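Local coordinates for glyoxalase family protein (Listeria monocytogenes, PDB 2P7O), which confers resistance to the antibiotic fosfomycin, probably by catalysing its manganese-dependent hydration, at residues Thr19-Asn24 against His115-His120; Glu84-Leu89 against Ile107-Phe112. All blocks are in the same frame, centred on the assembly; numbering follows the deposited sequence.

Contact 1 of 2, residues Thr19-Asn24 against His115-His120. With MN (manganese (II) ion), chain C.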
ATOM      1  N   THR A  19     -14.754   1.965   7.893  1.00 18.74           N
ATOM      2  CA  THR A  19     -15.316   3.204   7.314  1.00 20.66           C
ATOM      3  C   THR A  19     -15.118   4.373   8.274  1.00 19.99           C
ATOM      4  O   THR A  19     -14.768   5.492   7.919  1.00 18.76           O
ATOM      5  CB  THR A  19     -16.816   2.964   7.075  1.00 21.10           C
ATOM      6  OG1 THR A  19     -16.883   2.047   5.950  1.00 23.61           O
ATOM      7  CG2 THR A  19     -17.480   4.253   6.620  1.00 19.36           C
ATOM      8  N   ALA A  20     -15.319   4.098   9.559  1.00 18.14           N
ATOM      9  CA  ALA A  20     -15.251   5.187  10.540  1.00 18.24           C
ATOM     10  C   ALA A  20     -13.791   5.591  10.714  1.00 19.13           C
ATOM     11  O   ALA A  20     -13.549   6.818  10.814  1.00 19.05           O
ATOM     12  CB  ALA A  20     -15.894   4.739  11.816  1.00 25.65           C
ATOM     13  N   PHE A  21     -12.860   4.616  10.733  1.00 20.10           N
ATOM     14  CA  PHE A  21     -11.439   4.929  10.808  1.00 18.06           C
ATOM     15  C   PHE A  21     -11.023   5.865   9.667  1.00 16.51           C
ATOM     16  O   PHE A  21     -10.415   6.928   9.866  1.00 19.29           O
ATOM     17  CB  PHE A  21     -10.717   3.560  10.725  1.00 18.96           C
ATOM     18  CG  PHE A  21      -9.204   3.712  10.736  1.00 18.30           C
ATOM     19  CD1 PHE A  21      -8.522   3.949  11.903  1.00 22.93           C
ATOM     20  CD2 PHE A  21      -8.527   3.597   9.547  1.00 21.53           C
ATOM     21  CE1 PHE A  21      -7.152   4.144  11.917  1.00 24.39           C
ATOM     22  CE2 PHE A  21      -7.158   3.791   9.531  1.00 23.03           C
ATOM     23  CZ  PHE A  21      -6.478   3.996  10.724  1.00 26.02           C
ATOM     24  N   LEU A  22     -11.384   5.487   8.428  1.00 19.28           N
ATOM     25  CA  LEU A  22     -10.917   6.182   7.251  1.00 18.04           C
ATOM     26  C   LEU A  22     -11.517   7.591   7.136  1.00 19.33           C
ATOM     27  O   LEU A  22     -10.847   8.511   6.685  1.00 20.34           O
ATOM     28  CB  LEU A  22     -11.274   5.416   5.965  1.00 17.53           C
ATOM     29  CG  LEU A  22     -10.571   4.075   5.777  1.00 19.81           C
ATOM     30  CD1 LEU A  22     -11.103   3.408   4.523  1.00 18.29           C
ATOM     31  CD2 LEU A  22      -9.052   4.322   5.712  1.00 18.72           C
ATOM     32  N   GLN A  23     -12.811   7.660   7.430  1.00 19.96           N
ATOM     33  CA  GLN A  23     -13.585   8.891   7.408  1.00 20.14           C
ATOM     34  C   GLN A  23     -13.195   9.833   8.564  1.00 24.10           C
ATOM     35  O   GLN A  23     -12.933  11.021   8.373  1.00 21.20           O
ATOM     36  CB  GLN A  23     -15.097   8.583   7.597  1.00 21.08           C
ATOM     37  CG  GLN A  23     -15.746   8.094   6.288  1.00 21.17           C
ATOM     38  CD  GLN A  23     -17.247   7.842   6.413  1.00 21.07           C
ATOM     39  OE1 GLN A  23     -17.824   7.704   7.489  1.00 29.41           O
ATOM     40  NE2 GLN A  23     -17.885   7.825   5.248  1.00 32.71           N
ATOM     41  N   ASN A  24     -13.177   9.336   9.798  1.00 24.74           N
ATOM     42  CA  ASN A  24     -12.810  10.266  10.889  1.00 21.55           C
ATOM     43  C   ASN A  24     -11.372  10.724  10.741  1.00 23.94           C
ATOM     44  O   ASN A  24     -11.195  11.935  10.895  1.00 28.24           O
ATOM     45  CB  ASN A  24     -13.011   9.598  12.249  0.64 24.72           C
ATOM     46  CG  ASN A  24     -12.835  10.551  13.406  0.64 24.35           C
ATOM     47  OD1 ASN A  24     -13.797  11.215  13.832  0.64 29.04           O
ATOM     48  ND2 ASN A  24     -11.654  10.672  13.972  0.64 32.02           N
ATOM     49  N   HIS A 115      -3.168  -3.180  10.059  1.00 20.63           N
ATOM     50  CA  HIS A 115      -2.441  -2.430   9.032  1.00 18.26           C
ATOM     51  C   HIS A 115      -1.776  -1.194   9.669  1.00 18.76           C
ATOM     52  O   HIS A 115      -2.457  -0.332  10.271  1.00 20.24           O
ATOM     53  CB  HIS A 115      -3.476  -1.881   8.028  1.00 18.53           C
ATOM     54  CG  HIS A 115      -4.258  -2.890   7.262  1.00 18.75           C
ATOM     55  ND1 HIS A 115      -5.613  -3.130   7.405  1.00 19.52           N
ATOM     56  CD2 HIS A 115      -3.863  -3.680   6.218  1.00 20.37           C
ATOM     57  CE1 HIS A 115      -5.977  -4.101   6.556  1.00 20.09           C
ATOM     58  NE2 HIS A 115      -4.930  -4.437   5.814  1.00 21.43           N
ATOM     59  N   LEU A 116      -0.489  -0.978   9.414  1.00 17.99           N
ATOM     60  CA  LEU A 116       0.232   0.231   9.816  1.00 16.89           C
ATOM     61  C   LEU A 116       0.050   1.372   8.811  1.00 17.35           C
ATOM     62  O   LEU A 116       0.152   1.213   7.593  1.00 15.99           O
ATOM     63  CB  LEU A 116       1.699  -0.143   9.948  1.00 17.95           C
ATOM     64  CG  LEU A 116       2.574   0.985  10.531  1.00 18.53           C
ATOM     65  CD1 LEU A 116       2.119   1.381  11.935  1.00 16.98           C
ATOM     66  CD2 LEU A 116       3.988   0.444  10.569  1.00 19.02           C
ATOM     67  N   PHE A 117      -0.261   2.542   9.385  1.00 16.72           N
ATOM     68  CA  PHE A 117      -0.420   3.746   8.570  1.00 17.06           C
ATOM     69  C   PHE A 117       0.471   4.824   9.180  1.00 16.20           C
ATOM     70  O   PHE A 117       0.885   4.762  10.348  1.00 18.51           O
ATOM     71  CB  PHE A 117      -1.852   4.291   8.704  1.00 17.42           C
ATOM     72  CG  PHE A 117      -2.845   3.524   7.833  1.00 15.83           C
ATOM     73  CD1 PHE A 117      -3.655   2.529   8.372  1.00 17.02           C
ATOM     74  CD2 PHE A 117      -2.958   3.790   6.480  1.00 17.57           C
ATOM     75  CE1 PHE A 117      -4.567   1.809   7.593  1.00 16.19           C
ATOM     76  CE2 PHE A 117      -3.854   3.100   5.667  1.00 16.65           C
ATOM     77  CZ  PHE A 117      -4.683   2.121   6.238  1.00 17.19           C
ATOM     78  N   GLU A 118       0.789   5.806   8.367  1.00 17.13           N
ATOM     79  CA  GLU A 118       1.620   6.917   8.792  1.00 16.48           C
ATOM     80  C   GLU A 118       1.017   8.194   8.199  1.00 17.28           C
ATOM     81  O   GLU A 118       0.643   8.249   7.038  1.00 16.92           O
ATOM     82  CB  GLU A 118       3.061   6.689   8.337  1.00 17.42           C
ATOM     83  CG  GLU A 118       4.041   7.830   8.589  1.00 18.85           C
ATOM     84  CD  GLU A 118       5.432   7.630   8.020  1.00 17.82           C
ATOM     85  OE1 GLU A 118       5.629   6.632   7.266  1.00 15.21           O
ATOM     86  OE2 GLU A 118       6.319   8.475   8.322  1.00 17.51           O
ATOM     87  N   LEU A 119       0.963   9.234   9.033  1.00 17.34           N
ATOM     88  CA  LEU A 119       0.814  10.607   8.551  1.00 17.48           C
ATOM     89  C   LEU A 119       2.164  11.328   8.654  1.00 16.14           C
ATOM     90  O   LEU A 119       2.788  11.376   9.722  1.00 19.91           O
ATOM     91  CB  LEU A 119      -0.250  11.260   9.460  1.00 17.74           C
ATOM     92  CG  LEU A 119      -1.649  10.674   9.190  1.00 17.49           C
ATOM     93  CD1 LEU A 119      -2.624  11.347  10.154  1.00 20.06           C
ATOM     94  CD2 LEU A 119      -2.127  10.834   7.760  1.00 18.64           C
ATOM     95  N   HIS A 120       2.670  11.734   7.507  1.00 17.92           N
ATOM     96  CA  HIS A 120       4.061  12.160   7.420  1.00 18.83           C
ATOM     97  C   HIS A 120       4.047  13.647   7.091  1.00 17.66           C
ATOM     98  O   HIS A 120       3.512  14.002   6.036  1.00 17.84           O
ATOM     99  CB  HIS A 120       4.726  11.307   6.323  1.00 21.45           C
ATOM    100  CG  HIS A 120       6.149  11.691   6.000  1.00 20.02           C
ATOM    101  ND1 HIS A 120       7.224  10.833   6.189  1.00 20.97           N
ATOM    102  CD2 HIS A 120       6.673  12.771   5.354  1.00 20.06           C
ATOM    103  CE1 HIS A 120       8.328  11.429   5.787  1.00 20.68           C
ATOM    104  NE2 HIS A 120       8.022  12.631   5.301  1.00 20.75           N
TER
HETATM  105 MN    MN C6000       7.329   5.730   6.303  1.00 18.49          MN
HETATM  106  O   HOH W   1       8.395   7.453   7.141  1.00 15.82           O
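Phe21 and Phe117 make the whole of this small, buried meeting of helix and strand, which illustrates how a residue next to a metal ligand can serve the hydrophobic core instead. CE2 of Phe21 lies 3.8 Å from CE1 of Phe117, and CE2 and CZ of Phe21 also come near CD1 of Phe117. The rings cross obliquely, planes at 44° and centroids 5.6 Å apart. A chi1 of 178° turns the Phe21 ring from the helix toward the strand, putting CE2 and CZ against Phe117. Phe26 and Leu10 add further apolar contacts to Phe117, and Ile70 flanks it on the neighbouring strand.

The sheet belongs to the glyoxalase (vicinal oxygen chelate) fold, built from beta-alpha-beta-beta-beta modules, in which helices cover one side of the strands and the metal lies on the other. Being next to Phe117 in the strand, Glu118 projects from the opposite face of the sheet. Its chain, extended beyond CG, carries OE1 to 2.1 Å from the manganese ion. His69, Glu126 and His7 of the second subunit are further protein ligands, joined by a water whose oxygen is 2.2 Å from the metal.

Three partners at Glu118 OE2 restrain the rotation of the carboxylate: the same water donates to it with its O 2.6 Å from OE2, Ser106 OG bonds to it, and His120 ND1 adds a weak bond at 3.3 Å to that OE2. His120 NE2 in turn hydrogen-bonds to the carbonyl oxygen of Thr123, while its ring meets that of His7 from the second subunit.

Contact 2 of 2, residues Glu84-Leu89 against Ile107-Phe112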
ATOM      1  N   GLU A  84      -4.665  14.092  17.748  1.00 22.84           N
ATOM      2  CA  GLU A  84      -5.872  14.034  18.597  1.00 26.97           C
ATOM      3  C   GLU A  84      -6.968  13.194  17.942  1.00 26.87           C
ATOM      4  O   GLU A  84      -7.794  12.513  18.574  1.00 23.94           O
ATOM      5  CB  GLU A  84      -6.437  15.467  18.693  1.00 30.50           C
ATOM      6  CG  GLU A  84      -5.457  16.455  19.311  1.00 38.01           C
ATOM      7  CD  GLU A  84      -5.665  16.596  20.802  1.00 45.34           C
ATOM      8  OE1 GLU A  84      -6.789  16.975  21.204  1.00 61.79           O
ATOM      9  OE2 GLU A  84      -4.694  16.362  21.566  1.00 69.21           O
ATOM     10  N   ARG A  85      -7.106  13.457  16.629  1.00 23.06           N
ATOM     11  CA  ARG A  85      -8.188  12.750  15.933  1.00 24.39           C
ATOM     12  C   ARG A  85      -7.954  11.260  16.077  1.00 22.93           C
ATOM     13  O   ARG A  85      -8.945  10.517  16.201  1.00 27.08           O
ATOM     14  CB  ARG A  85      -8.289  13.276  14.524  1.00 27.17           C
ATOM     15  CG  ARG A  85      -9.087  14.592  14.434  1.00 29.74           C
ATOM     16  CD  ARG A  85      -9.563  14.632  12.986  1.00 35.87           C
ATOM     17  NE  ARG A  85      -8.626  15.334  12.125  1.00 31.96           N
ATOM     18  CZ  ARG A  85      -9.109  15.901  11.005  1.00 33.60           C
ATOM     19  NH1 ARG A  85     -10.417  15.756  10.812  1.00 49.83           N
ATOM     20  NH2 ARG A  85      -8.348  16.592  10.204  1.00 36.92           N
ATOM     21  N   ILE A  86      -6.691  10.803  16.068  1.00 20.43           N
ATOM     22  CA  ILE A  86      -6.422   9.367  16.144  1.00 21.58           C
ATOM     23  C   ILE A  86      -6.637   8.817  17.534  1.00 21.60           C
ATOM     24  O   ILE A  86      -7.192   7.728  17.724  1.00 34.85           O
ATOM     25  CB  ILE A  86      -4.924   9.156  15.773  1.00 23.94           C
ATOM     26  CG1 ILE A  86      -4.648   9.870  14.458  1.00 31.20           C
ATOM     27  CG2 ILE A  86      -4.663   7.659  15.739  1.00 22.85           C
ATOM     28  CD1 ILE A  86      -4.858   8.958  13.290  1.00 45.16           C
ATOM     29  N   LYS A  87      -6.154   9.533  18.548  1.00 23.36           N
ATOM     30  CA  LYS A  87      -6.331   9.000  19.913  1.00 28.02           C
ATOM     31  C   LYS A  87      -7.817   8.875  20.252  1.00 31.21           C
ATOM     32  O   LYS A  87      -8.317   7.899  20.778  1.00 31.27           O
ATOM     33  CB  LYS A  87      -5.664   9.916  20.946  1.00 30.57           C
ATOM     34  CG  LYS A  87      -4.202  10.218  20.781  1.00 35.17           C
ATOM     35  CD  LYS A  87      -3.744  11.398  21.651  1.00 35.26           C
ATOM     36  CE  LYS A  87      -2.474  11.060  22.410  1.00 35.40           C
ATOM     37  NZ  LYS A  87      -1.453  12.134  22.475  1.00 36.91           N
ATOM     38  N   ALA A  88      -8.579   9.909  19.925  1.00 28.79           N
ATOM     39  CA  ALA A  88     -10.029   9.885  20.071  1.00 30.58           C
ATOM     40  C   ALA A  88     -10.675   8.643  19.486  1.00 32.49           C
ATOM     41  O   ALA A  88     -11.707   8.235  20.050  1.00 32.18           O
ATOM     42  CB  ALA A  88     -10.662  11.113  19.382  1.00 32.14           C
ATOM     43  N   LEU A  89     -10.077   8.073  18.453  1.00 32.83           N
ATOM     44  CA  LEU A  89     -10.688   6.871  17.885  1.00 30.51           C
ATOM     45  C   LEU A  89     -10.256   5.670  18.722  1.00 32.48           C
ATOM     46  O   LEU A  89     -11.012   4.698  18.715  1.00 37.32           O
ATOM     47  CB  LEU A  89     -10.425   6.682  16.404  1.00 32.27           C
ATOM     48  CG  LEU A  89     -11.274   5.734  15.569  1.00 35.15           C
ATOM     49  CD1 LEU A  89     -12.585   6.361  15.130  1.00 34.04           C
ATOM     50  CD2 LEU A  89     -10.534   5.282  14.319  1.00 48.13           C
ATOM     51  N   ILE A 107       3.327  10.572  12.422  1.00 18.68           N
ATOM     52  CA  ILE A 107       2.481   9.782  13.290  1.00 20.74           C
ATOM     53  C   ILE A 107       2.242   8.384  12.705  1.00 17.31           C
ATOM     54  O   ILE A 107       1.798   8.192  11.571  1.00 23.43           O
ATOM     55  CB  ILE A 107       1.108  10.450  13.435  1.00 21.94           C
ATOM     56  CG1 ILE A 107       1.190  11.977  13.562  1.00 23.53           C
ATOM     57  CG2 ILE A 107       0.343   9.811  14.562  1.00 22.99           C
ATOM     58  CD1 ILE A 107      -0.199  12.625  13.386  1.00 22.08           C
ATOM     59  N   TYR A 108       2.588   7.382  13.501  1.00 18.79           N
ATOM     60  CA  TYR A 108       2.422   5.999  13.084  1.00 19.46           C
ATOM     61  C   TYR A 108       1.367   5.357  13.963  1.00 18.41           C
ATOM     62  O   TYR A 108       1.453   5.498  15.194  1.00 21.66           O
ATOM     63  CB  TYR A 108       3.755   5.287  13.344  1.00 20.23           C
ATOM     64  CG  TYR A 108       4.821   5.526  12.310  1.00 18.92           C
ATOM     65  CD1 TYR A 108       5.785   6.495  12.503  1.00 21.67           C
ATOM     66  CD2 TYR A 108       4.887   4.750  11.161  1.00 17.08           C
ATOM     67  CE1 TYR A 108       6.779   6.726  11.572  1.00 27.24           C
ATOM     68  CE2 TYR A 108       5.908   4.963  10.233  1.00 19.04           C
ATOM     69  CZ  TYR A 108       6.862   5.945  10.454  1.00 22.55           C
ATOM     70  OH  TYR A 108       7.867   6.151   9.508  1.00 28.91           O
ATOM     71  N   PHE A 109       0.397   4.714  13.328  1.00 19.66           N
ATOM     72  CA  PHE A 109      -0.758   4.199  14.049  1.00 21.81           C
ATOM     73  C   PHE A 109      -1.402   3.078  13.243  1.00 21.48           C
ATOM     74  O   PHE A 109      -1.155   2.886  12.036  1.00 21.67           O
ATOM     75  CB  PHE A 109      -1.781   5.321  14.338  1.00 19.64           C
ATOM     76  CG  PHE A 109      -2.270   6.013  13.065  1.00 18.02           C
ATOM     77  CD1 PHE A 109      -3.522   5.805  12.514  1.00 16.27           C
ATOM     78  CD2 PHE A 109      -1.434   6.908  12.443  1.00 17.17           C
ATOM     79  CE1 PHE A 109      -3.934   6.450  11.359  1.00 17.91           C
ATOM     80  CE2 PHE A 109      -1.808   7.609  11.308  1.00 17.69           C
ATOM     81  CZ  PHE A 109      -3.065   7.403  10.790  1.00 19.91           C
ATOM     82  N   TYR A 110      -2.168   2.208  13.875  1.00 22.60           N
ATOM     83  CA  TYR A 110      -2.737   1.060  13.163  1.00 20.40           C
ATOM     84  C   TYR A 110      -4.222   1.280  12.942  1.00 21.74           C
ATOM     85  O   TYR A 110      -4.755   2.170  13.601  1.00 22.40           O
ATOM     86  CB  TYR A 110      -2.651  -0.233  14.040  1.00 22.23           C
ATOM     87  CG  TYR A 110      -1.208  -0.567  14.317  1.00 23.63           C
ATOM     88  CD1 TYR A 110      -0.555   0.119  15.355  1.00 24.64           C
ATOM     89  CD2 TYR A 110      -0.503  -1.466  13.521  1.00 23.56           C
ATOM     90  CE1 TYR A 110       0.776  -0.157  15.617  1.00 28.21           C
ATOM     91  CE2 TYR A 110       0.855  -1.714  13.799  1.00 25.17           C
ATOM     92  CZ  TYR A 110       1.464  -1.047  14.819  1.00 25.03           C
ATOM     93  OH  TYR A 110       2.781  -1.306  15.116  1.00 27.74           O
ATOM     94  N   ASP A 111      -4.829   0.484  12.052  1.00 20.24           N
ATOM     95  CA  ASP A 111      -6.299   0.565  11.970  1.00 20.94           C
ATOM     96  C   ASP A 111      -6.892  -0.471  12.923  1.00 23.10           C
ATOM     97  O   ASP A 111      -6.271  -0.745  13.960  1.00 25.11           O
ATOM     98  CB  ASP A 111      -6.854   0.397  10.562  1.00 23.21           C
ATOM     99  CG  ASP A 111      -6.429  -0.900   9.881  1.00 22.08           C
ATOM    100  OD1 ASP A 111      -6.889  -1.121   8.715  1.00 22.32           O
ATOM    101  OD2 ASP A 111      -5.704  -1.682  10.502  1.00 17.14           O
ATOM    102  N   PHE A 112      -8.019  -1.050  12.553  1.00 20.88           N
ATOM    103  CA  PHE A 112      -8.607  -2.081  13.425  1.00 23.39           C
ATOM    104  C   PHE A 112      -8.223  -3.470  12.932  1.00 23.17           C
ATOM    105  O   PHE A 112      -8.736  -4.447  13.474  1.00 30.59           O
ATOM    106  CB  PHE A 112     -10.135  -1.939  13.390  1.00 21.26           C
ATOM    107  CG  PHE A 112     -10.649  -0.629  13.979  1.00 21.12           C
ATOM    108  CD1 PHE A 112     -11.284   0.355  13.237  1.00 24.25           C
ATOM    109  CD2 PHE A 112     -10.498  -0.384  15.339  1.00 20.49           C
ATOM    110  CE1 PHE A 112     -11.733   1.523  13.819  1.00 24.26           C
ATOM    111  CE2 PHE A 112     -10.939   0.793  15.925  1.00 22.27           C
ATOM    112  CZ  PHE A 112     -11.596   1.750  15.176  1.00 22.74           C
TER
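Ile86 covers one face of the Phe109 ring with its terminal methyl, a compact example of a CH-pi contact between a helix and the strand beneath it. CD1 of Ile86 stands 3.4 Å from the ring centroid of Phe109 and 18° off the normal, displaced slightly toward the CE1–CZ rim. The closest pair, Ile86 CD1 and Phe109 CE1, is 3.3 Å apart, an unusually short approach that, with chi2 of Ile86 at -91° and so far from staggered, suggests local strain. The second branch, CG2, touches the root of the same ring, 3.9 Å from Phe109 CG. Ring and aliphatic chain cross at about a right angle. Phe109 can offer this face because its CG sits between the backbone N and the carbonyl carbon (chi1 58°).

Plain apolar contact joins the other pair, nearer the surface. Leu89 brings CD2 to 3.8 Å from CZ of Phe112, with CG close behind, and approaches the far end of that ring obliquely. Val91 also touches Phe112, and Phe21 lies against Phe109, bringing helix 15-26 into the same apolar layer.

No hydrogen bond spans the two segments, and backbones remain well separated, with Ile86 CA 7.9 Å from Phe109 CA. Between the segments, side chains make the contact, seating helix 79-89 on strand 106-110 and the turn that follows it, as expected for the helix-covered side of a mixed sheet in the glyoxalase fold.

From the N terminus, the chain passes strand 4-12 and enters helix 15-26, where contact 1 begins; that contact closes only at strand 116-120, 91 residues on. Contact 2 opens and shuts within this span, from helix 79-89 to strand 106-110, so the smaller loop is nested and the two do not cross. Their second halves are consecutive antiparallel strands of one sheet, joined by probable backbone hydrogen bonds such as Phe117 N to Phe109 O, 2.8 Å. Their first halves also meet above that sheet, where Phe21 CD1 packs 3.4 Å from Leu89 CD2. Together they tie both long helices to adjoining strands of the sheet that supplies His69 and Glu118 to the manganese site.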